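Local coordinates for Serine/threonine-protein kinase Tel1 (Chaetomium thermophilum, PDB 6SKY) that probably phosphorylates serine and threonine residues in S/T-Q motifs as an ATM-family kinase that senses DNA damage and activates checkpoint signalling, at residues I2171-R2176 against L2214-E2219; G1673-I1678 against Q1717-E1722. All coordinates share one frame; numbering follows the deposited sequence.

Contact 1 (I2171-R2176 with L2214-E2219) faces two helix ends, whereas contact 2 (G1673-I1678 with Q1717-E1722) sets one helix end against the middle of another helix; they share no element. Their centres lie about 61 Å apart, on opposite sides of the chain's centre, and the pair of segments forming contact 2 comes wholly earlier in the chain. Contact 1 is a surface meeting within the FAT region, carried by one arginine-aspartate ion pair and bordered by the second subunit. Contact 2 is largely buried in the helical solenoid and buries more surface, 176 against 75 Å², through two leucines, a serine and an asparagine fitted between close backbones.

Contact 1. Residues I2171-R2176 against L2214-E2219; sequences IFRFHR and LWDHGE
R2173 and D2216 carry this contact as a single long salt bridge, R2173 NE lying 3.5 Å from D2216 OD1. The arginine chain leaves its helix with CG anti to the backbone N (chi1 -174°) and then bends at chi3 (-57°), which swings NE toward the aspartate; R2173 CD is 3.6 Å from the same D2216 OD1. The two side chains cross at about a right angle. One oxygen meets one nitrogen, obliquely to the guanidinium, so the pair is single-pronged, although the guanidinium and carboxylate planes are only 26° apart. D2216 meets it with its CG anti to the carbonyl carbon, on a bond that points toward the other helix. The far end of the arginine is used too: NH1 forms a salt bridge with E2209, two turns back on the helix of D2216, and R2173 thus spans two acids of helix 2203-2217. Truncating R2173 to an alanine would probably leave both D2216 and E2209 without this shared cation and unfasten the two helix ends from each other. Both helices end in Schellman motifs. R2176 N bonds R2173 O at 3.0 Å in the first, while in the second E2219 N bonds L2214 O at 3.1 Å and G2218 N makes a weak bond to W2215 O. Past that turn, E2219 forms a salt bridge with R1945 of the second subunit, and the H2217 ring meets F1958 of that subunit. D2216 OD2 has a weak, long ion pair with R2178, and R2176 NE stands 5.9 Å from D2216 OD2 without contact. These surrounding arginines would favour an ionised aspartate, and the join between the two FAT helices is consequently electrostatic and loosely directional rather than a packed apolar seam.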
ATOM      1  N   ILE A2171      20.015 -10.477   5.229  1.00 22.25           N
ATOM      2  CA  ILE A2171      20.311  -9.070   5.500  1.00 22.25           C
ATOM      3  C   ILE A2171      19.384  -8.162   4.704  1.00 22.25           C
ATOM      4  O   ILE A2171      18.813  -7.212   5.242  1.00 22.25           O
ATOM      5  CB  ILE A2171      21.784  -8.751   5.207  1.00 22.25           C
ATOM      6  CG1 ILE A2171      22.689  -9.586   6.090  1.00 22.25           C
ATOM      7  CG2 ILE A2171      22.053  -7.311   5.470  1.00 22.25           C
ATOM      8  CD1 ILE A2171      24.098  -9.593   5.644  1.00 22.25           C
ATOM      9  N   PHE A2172      19.231  -8.428   3.409  1.00 22.01           N
ATOM     10  CA  PHE A2172      18.369  -7.597   2.577  1.00 22.01           C
ATOM     11  C   PHE A2172      16.919  -7.688   3.000  1.00 22.01           C
ATOM     12  O   PHE A2172      16.152  -6.752   2.771  1.00 22.01           O
ATOM     13  CB  PHE A2172      18.494  -7.998   1.113  1.00 22.01           C
ATOM     14  CG  PHE A2172      19.714  -7.471   0.447  1.00 22.01           C
ATOM     15  CD1 PHE A2172      20.077  -6.159   0.595  1.00 22.01           C
ATOM     16  CD2 PHE A2172      20.505  -8.293  -0.318  1.00 22.01           C
ATOM     17  CE1 PHE A2172      21.199  -5.677  -0.009  1.00 22.01           C
ATOM     18  CE2 PHE A2172      21.625  -7.817  -0.920  1.00 22.01           C
ATOM     19  CZ  PHE A2172      21.976  -6.507  -0.767  1.00 22.01           C
ATOM     20  N   ARG A2173      16.508  -8.811   3.579  1.00 24.04           N
ATOM     21  CA  ARG A2173      15.140  -8.907   4.055  1.00 24.04           C
ATOM     22  C   ARG A2173      14.901  -7.978   5.231  1.00 24.04           C
ATOM     23  O   ARG A2173      13.858  -7.323   5.295  1.00 24.04           O
ATOM     24  CB  ARG A2173      14.809 -10.343   4.431  1.00 24.04           C
ATOM     25  CG  ARG A2173      13.365 -10.547   4.794  1.00 24.04           C
ATOM     26  CD  ARG A2173      12.940 -11.986   4.615  1.00 24.04           C
ATOM     27  NE  ARG A2173      13.170 -12.472   3.262  1.00 24.04           N
ATOM     28  CZ  ARG A2173      14.038 -13.425   2.963  1.00 24.04           C
ATOM     29  NH1 ARG A2173      14.193 -13.818   1.709  1.00 24.04           N
ATOM     30  NH2 ARG A2173      14.747 -13.993   3.927  1.00 24.04           N
ATOM     31  N   PHE A2174      15.846  -7.891   6.172  1.00 25.56           N
ATOM     32  CA  PHE A2174      15.600  -6.988   7.297  1.00 25.56           C
ATOM     33  C   PHE A2174      15.489  -5.531   6.854  1.00 25.56           C
ATOM     34  O   PHE A2174      14.756  -4.751   7.465  1.00 25.56           O
ATOM     35  CB  PHE A2174      16.671  -7.113   8.371  1.00 25.56           C
ATOM     36  CG  PHE A2174      16.447  -6.182   9.534  1.00 25.56           C
ATOM     37  CD1 PHE A2174      15.548  -6.502  10.529  1.00 25.56           C
ATOM     38  CD2 PHE A2174      17.104  -4.972   9.613  1.00 25.56           C
ATOM     39  CE1 PHE A2174      15.323  -5.641  11.585  1.00 25.56           C
ATOM     40  CE2 PHE A2174      16.882  -4.113  10.668  1.00 25.56           C
ATOM     41  CZ  PHE A2174      15.993  -4.449  11.654  1.00 25.56           C
ATOM     42  N   HIS A2175      16.215  -5.134   5.820  1.00 22.26           N
ATOM     43  CA  HIS A2175      16.146  -3.758   5.349  1.00 22.26           C
ATOM     44  C   HIS A2175      14.906  -3.467   4.523  1.00 22.26           C
ATOM     45  O   HIS A2175      14.764  -2.342   4.042  1.00 22.26           O
ATOM     46  CB  HIS A2175      17.374  -3.416   4.510  1.00 22.26           C
ATOM     47  CG  HIS A2175      18.574  -3.037   5.311  1.00 22.26           C
ATOM     48  ND1 HIS A2175      19.235  -3.925   6.124  1.00 22.26           N
ATOM     49  CD2 HIS A2175      19.241  -1.868   5.413  1.00 22.26           C
ATOM     50  CE1 HIS A2175      20.253  -3.318   6.700  1.00 22.26           C
ATOM     51  NE2 HIS A2175      20.279  -2.068   6.283  1.00 22.26           N
ATOM     52  N   ARG A2176      14.029  -4.450   4.329  1.00 28.05           N
ATOM     53  CA  ARG A2176      12.842  -4.305   3.489  1.00 28.05           C
ATOM     54  C   ARG A2176      13.208  -3.849   2.083  1.00 28.05           C
ATOM     55  O   ARG A2176      12.563  -2.971   1.512  1.00 28.05           O
ATOM     56  CB  ARG A2176      11.827  -3.349   4.114  1.00 28.05           C
ATOM     57  CG  ARG A2176      11.439  -3.687   5.533  1.00 28.05           C
ATOM     58  CD  ARG A2176      10.710  -5.001   5.600  1.00 28.05           C
ATOM     59  NE  ARG A2176      10.179  -5.276   6.931  1.00 28.05           N
ATOM     60  CZ  ARG A2176       9.043  -4.772   7.400  1.00 28.05           C
ATOM     61  NH1 ARG A2176       8.632  -5.083   8.621  1.00 28.05           N
ATOM     62  NH2 ARG A2176       8.318  -3.951   6.651  1.00 28.05           N
ATOM     63  N   LEU A2214       8.512 -14.430  -2.544  1.00 22.16           N
ATOM     64  CA  LEU A2214       7.089 -14.333  -2.863  1.00 22.16           C
ATOM     65  C   LEU A2214       6.290 -13.796  -1.685  1.00 22.16           C
ATOM     66  O   LEU A2214       5.487 -12.876  -1.838  1.00 22.16           O
ATOM     67  CB  LEU A2214       6.544 -15.690  -3.288  1.00 22.16           C
ATOM     68  CG  LEU A2214       6.888 -16.138  -4.698  1.00 22.16           C
ATOM     69  CD1 LEU A2214       6.297 -17.489  -4.978  1.00 22.16           C
ATOM     70  CD2 LEU A2214       6.392 -15.128  -5.678  1.00 22.16           C
ATOM     71  N   TRP A2215       6.495 -14.362  -0.500  1.00 24.25           N
ATOM     72  CA  TRP A2215       5.741 -13.919   0.665  1.00 24.25           C
ATOM     73  C   TRP A2215       5.994 -12.457   0.969  1.00 24.25           C
ATOM     74  O   TRP A2215       5.088 -11.747   1.410  1.00 24.25           O
ATOM     75  CB  TRP A2215       6.093 -14.764   1.881  1.00 24.25           C
ATOM     76  CG  TRP A2215       5.395 -14.334   3.124  1.00 24.25           C
ATOM     77  CD1 TRP A2215       5.871 -13.498   4.074  1.00 24.25           C
ATOM     78  CD2 TRP A2215       4.091 -14.728   3.556  1.00 24.25           C
ATOM     79  NE1 TRP A2215       4.953 -13.340   5.072  1.00 24.25           N
ATOM     80  CE2 TRP A2215       3.847 -14.086   4.774  1.00 24.25           C
ATOM     81  CE3 TRP A2215       3.106 -15.561   3.028  1.00 24.25           C
ATOM     82  CZ2 TRP A2215       2.667 -14.250   5.471  1.00 24.25           C
ATOM     83  CZ3 TRP A2215       1.941 -15.719   3.721  1.00 24.25           C
ATOM     84  CH2 TRP A2215       1.728 -15.070   4.927  1.00 24.25           C
ATOM     85  N   ASP A2216       7.213 -11.985   0.753  1.00 28.66           N
ATOM     86  CA  ASP A2216       7.496 -10.591   1.053  1.00 28.66           C
ATOM     87  C   ASP A2216       7.037  -9.640  -0.037  1.00 28.66           C
ATOM     88  O   ASP A2216       7.024  -8.431   0.191  1.00 28.66           O
ATOM     89  CB  ASP A2216       8.984 -10.408   1.330  1.00 28.66           C
ATOM     90  CG  ASP A2216       9.371 -10.909   2.708  1.00 28.66           C
ATOM     91  OD1 ASP A2216       9.761 -12.086   2.836  1.00 28.66           O
ATOM     92  OD2 ASP A2216       9.255 -10.134   3.678  1.00 28.66           O
ATOM     93  N   HIS A2217       6.652 -10.139  -1.202  1.00 29.37           N
ATOM     94  CA  HIS A2217       6.007  -9.282  -2.187  1.00 29.37           C
ATOM     95  C   HIS A2217       4.490  -9.295  -2.110  1.00 29.37           C
ATOM     96  O   HIS A2217       3.846  -8.589  -2.886  1.00 29.37           O
ATOM     97  CB  HIS A2217       6.440  -9.666  -3.592  1.00 29.37           C
ATOM     98  CG  HIS A2217       7.681  -8.970  -4.034  1.00 29.37           C
ATOM     99  ND1 HIS A2217       8.940  -9.440  -3.744  1.00 29.37           N
ATOM    100  CD2 HIS A2217       7.856  -7.817  -4.717  1.00 29.37           C
ATOM    101  CE1 HIS A2217       9.839  -8.618  -4.246  1.00 29.37           C
ATOM    102  NE2 HIS A2217       9.208  -7.625  -4.841  1.00 29.37           N
ATOM    103  N   GLY A2218       3.899 -10.073  -1.212  1.00 30.71           N
ATOM    104  CA  GLY A2218       2.464 -10.095  -1.057  1.00 30.71           C
ATOM    105  C   GLY A2218       1.756 -11.300  -1.631  1.00 30.71           C
ATOM    106  O   GLY A2218       0.540 -11.413  -1.458  1.00 30.71           O
ATOM    107  N   GLU A2219       2.463 -12.200  -2.306  1.00 30.11           N
ATOM    108  CA  GLU A2219       1.852 -13.409  -2.856  1.00 30.11           C
ATOM    109  C   GLU A2219       1.815 -14.468  -1.769  1.00 30.11           C
ATOM    110  O   GLU A2219       2.738 -15.257  -1.613  1.00 30.11           O
ATOM    111  CB  GLU A2219       2.624 -13.907  -4.063  1.00 30.11           C
ATOM    112  CG  GLU A2219       3.164 -12.825  -4.949  1.00 30.11           C
ATOM    113  CD  GLU A2219       2.078 -11.993  -5.563  1.00 30.11           C
ATOM    114  OE1 GLU A2219       2.104 -10.764  -5.379  1.00 30.11           O
ATOM    115  OE2 GLU A2219       1.192 -12.566  -6.228  1.00 30.11           O
TER

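Contact 2. Residues G1673-I1678 against Q1717-E1722; sequences GLLNLI and QESLPE
S1719 sits against L1675 and N1676, fitting its short side chain to the flank of helix 1670-1684. S1719 CB lies 3.6 Å from L1675 CB, two methylenes meeting directly, and N1676 OD1 lies against S1719 CB, 3.1 Å away. The serine hydroxyl has its polar partner one turn back on its own helix, A1715 O, and its first torsion (chi1 -62°) sets OG beside the backbone N, where the hydroxyl can lean back along the helix. Farther out on the leucine, L1675 CD1 passes 4.1 Å from S1719 OG. L1720 adds a looser touch, its CD2 methyl 4.4 Å from L1675 O.

The small size of the serine suits the closeness of the backbones, since the CA atoms of N1676 and S1719 are 5.8 Å apart. N1676 reaches over from one side: its CG stands anti to the carbonyl carbon (chi1 -73°), and the amide oxygen is the branch directed to the serine. Helix 1710-1719 stops here, L1720 being the first residue to leave helical angles, and P1721 then takes the N-cap position of helix 1722-1726. K1679, one turn beyond L1675, secures this end by donating its NZ to S1719 O, a carbonyl at the helix terminus.

In the solenoid, the contact joins the first and third of three successive helices, and helix 1687-1706, between them in sequence, packs against L1675 and I1678 of the first and against L1720 just past the third. L1675 packs on L1697 and I1700 of it, L1720 on V1701, and L1720 also meets L1725 of the next helix. On the other flank of helix 1670-1684, L1674 and L1677 rest against helix 1793-1808, leaving this helix packed between its sequence neighbours and a later helix of the array.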
ATOM      1  N   GLY A1673      48.503  28.714  23.703  1.00 41.76           N
ATOM      2  CA  GLY A1673      48.532  28.135  22.374  1.00 41.76           C
ATOM      3  C   GLY A1673      49.790  28.505  21.621  1.00 41.76           C
ATOM      4  O   GLY A1673      50.439  27.652  21.009  1.00 41.76           O
ATOM      5  N   LEU A1674      50.165  29.782  21.675  1.00 39.32           N
ATOM      6  CA  LEU A1674      51.394  30.209  21.019  1.00 39.32           C
ATOM      7  C   LEU A1674      52.619  29.609  21.688  1.00 39.32           C
ATOM      8  O   LEU A1674      53.584  29.252  21.008  1.00 39.32           O
ATOM      9  CB  LEU A1674      51.490  31.725  21.007  1.00 39.32           C
ATOM     10  CG  LEU A1674      50.815  32.376  19.817  1.00 39.32           C
ATOM     11  CD1 LEU A1674      51.122  33.834  19.818  1.00 39.32           C
ATOM     12  CD2 LEU A1674      51.300  31.731  18.556  1.00 39.32           C
ATOM     13  N   LEU A1675      52.607  29.481  23.012  1.00 43.96           N
ATOM     14  CA  LEU A1675      53.749  28.886  23.688  1.00 43.96           C
ATOM     15  C   LEU A1675      53.913  27.424  23.316  1.00 43.96           C
ATOM     16  O   LEU A1675      55.036  26.956  23.142  1.00 43.96           O
ATOM     17  CB  LEU A1675      53.615  29.041  25.197  1.00 43.96           C
ATOM     18  CG  LEU A1675      53.871  30.462  25.681  1.00 43.96           C
ATOM     19  CD1 LEU A1675      53.825  30.516  27.178  1.00 43.96           C
ATOM     20  CD2 LEU A1675      55.200  30.938  25.171  1.00 43.96           C
ATOM     21  N   ASN A1676      52.814  26.685  23.180  1.00 43.15           N
ATOM     22  CA  ASN A1676      52.930  25.300  22.739  1.00 43.15           C
ATOM     23  C   ASN A1676      53.404  25.217  21.299  1.00 43.15           C
ATOM     24  O   ASN A1676      54.219  24.353  20.957  1.00 43.15           O
ATOM     25  CB  ASN A1676      51.600  24.580  22.902  1.00 43.15           C
ATOM     26  CG  ASN A1676      51.285  24.279  24.334  1.00 43.15           C
ATOM     27  OD1 ASN A1676      51.976  24.729  25.234  1.00 43.15           O
ATOM     28  ND2 ASN A1676      50.234  23.514  24.558  1.00 43.15           N
ATOM     29  N   LEU A1677      52.914  26.110  20.439  1.00 39.62           N
ATOM     30  CA  LEU A1677      53.373  26.106  19.056  1.00 39.62           C
ATOM     31  C   LEU A1677      54.860  26.402  18.963  1.00 39.62           C
ATOM     32  O   LEU A1677      55.561  25.825  18.129  1.00 39.62           O
ATOM     33  CB  LEU A1677      52.587  27.117  18.236  1.00 39.62           C
ATOM     34  CG  LEU A1677      51.273  26.638  17.649  1.00 39.62           C
ATOM     35  CD1 LEU A1677      50.725  27.706  16.762  1.00 39.62           C
ATOM     36  CD2 LEU A1677      51.499  25.384  16.873  1.00 39.62           C
ATOM     37  N   ILE A1678      55.360  27.301  19.805  1.00 39.83           N
ATOM     38  CA  ILE A1678      56.775  27.647  19.764  1.00 39.83           C
ATOM     39  C   ILE A1678      57.617  26.557  20.405  1.00 39.83           C
ATOM     40  O   ILE A1678      58.710  26.246  19.930  1.00 39.83           O
ATOM     41  CB  ILE A1678      57.002  29.009  20.436  1.00 39.83           C
ATOM     42  CG1 ILE A1678      56.395  30.121  19.590  1.00 39.83           C
ATOM     43  CG2 ILE A1678      58.463  29.265  20.631  1.00 39.83           C
ATOM     44  CD1 ILE A1678      56.407  31.457  20.260  1.00 39.83           C
ATOM     45  N   GLN A1717      54.269  28.422  32.936  1.00 71.65           N
ATOM     46  CA  GLN A1717      54.402  27.303  33.863  1.00 71.65           C
ATOM     47  C   GLN A1717      53.540  26.113  33.476  1.00 71.65           C
ATOM     48  O   GLN A1717      53.754  25.019  34.007  1.00 71.65           O
ATOM     49  CB  GLN A1717      54.044  27.735  35.287  1.00 71.65           C
ATOM     50  CG  GLN A1717      54.818  28.937  35.807  1.00 71.65           C
ATOM     51  CD  GLN A1717      56.152  28.581  36.418  1.00 71.65           C
ATOM     52  OE1 GLN A1717      56.427  27.419  36.711  1.00 71.65           O
ATOM     53  NE2 GLN A1717      56.991  29.586  36.622  1.00 71.65           N
ATOM     54  N   GLU A1718      52.578  26.292  32.574  1.00 71.08           N
ATOM     55  CA  GLU A1718      51.723  25.205  32.130  1.00 71.08           C
ATOM     56  C   GLU A1718      51.932  24.828  30.673  1.00 71.08           C
ATOM     57  O   GLU A1718      51.419  23.790  30.243  1.00 71.08           O
ATOM     58  CB  GLU A1718      50.253  25.564  32.358  1.00 71.08           C
ATOM     59  CG  GLU A1718      49.996  26.085  33.753  1.00 71.08           C
ATOM     60  CD  GLU A1718      48.560  25.935  34.180  1.00 71.08           C
ATOM     61  OE1 GLU A1718      47.875  25.034  33.652  1.00 71.08           O
ATOM     62  OE2 GLU A1718      48.119  26.718  35.048  1.00 71.08           O
ATOM     63  N   SER A1719      52.659  25.632  29.906  1.00 62.10           N
ATOM     64  CA  SER A1719      53.025  25.261  28.549  1.00 62.10           C
ATOM     65  C   SER A1719      54.397  24.616  28.450  1.00 62.10           C
ATOM     66  O   SER A1719      54.624  23.809  27.546  1.00 62.10           O
ATOM     67  CB  SER A1719      52.994  26.488  27.640  1.00 62.10           C
ATOM     68  OG  SER A1719      51.690  27.024  27.578  1.00 62.10           O
ATOM     69  N   LEU A1720      55.313  24.948  29.347  1.00 64.40           N
ATOM     70  CA  LEU A1720      56.668  24.453  29.229  1.00 64.40           C
ATOM     71  C   LEU A1720      57.002  23.502  30.370  1.00 64.40           C
ATOM     72  O   LEU A1720      56.587  23.733  31.510  1.00 64.40           O
ATOM     73  CB  LEU A1720      57.676  25.606  29.235  1.00 64.40           C
ATOM     74  CG  LEU A1720      57.437  26.761  28.268  1.00 64.40           C
ATOM     75  CD1 LEU A1720      58.553  27.764  28.391  1.00 64.40           C
ATOM     76  CD2 LEU A1720      57.320  26.274  26.844  1.00 64.40           C
ATOM     77  N   PRO A1721      57.733  22.428  30.097  1.00 66.37           N
ATOM     78  CA  PRO A1721      58.272  21.614  31.187  1.00 66.37           C
ATOM     79  C   PRO A1721      59.350  22.373  31.944  1.00 66.37           C
ATOM     80  O   PRO A1721      59.892  23.374  31.473  1.00 66.37           O
ATOM     81  CB  PRO A1721      58.847  20.390  30.470  1.00 66.37           C
ATOM     82  CG  PRO A1721      59.058  20.830  29.074  1.00 66.37           C
ATOM     83  CD  PRO A1721      57.994  21.830  28.781  1.00 66.37           C
ATOM     84  N   GLU A1722      59.654  21.883  33.142  1.00 69.00           N
ATOM     85  CA  GLU A1722      60.566  22.613  34.018  1.00 69.00           C
ATOM     86  C   GLU A1722      61.974  22.771  33.456  1.00 69.00           C
ATOM     87  O   GLU A1722      62.530  23.878  33.580  1.00 69.00           O
ATOM     88  CB  GLU A1722      60.613  21.943  35.393  1.00 69.00           C
ATOM     89  CG  GLU A1722      61.459  22.697  36.400  1.00 69.00           C
ATOM     90  CD  GLU A1722      61.661  21.917  37.678  1.00 69.00           C
ATOM     91  OE1 GLU A1722      61.150  20.780  37.759  1.00 69.00           O
ATOM     92  OE2 GLU A1722      62.330  22.436  38.596  1.00 69.00           O
TER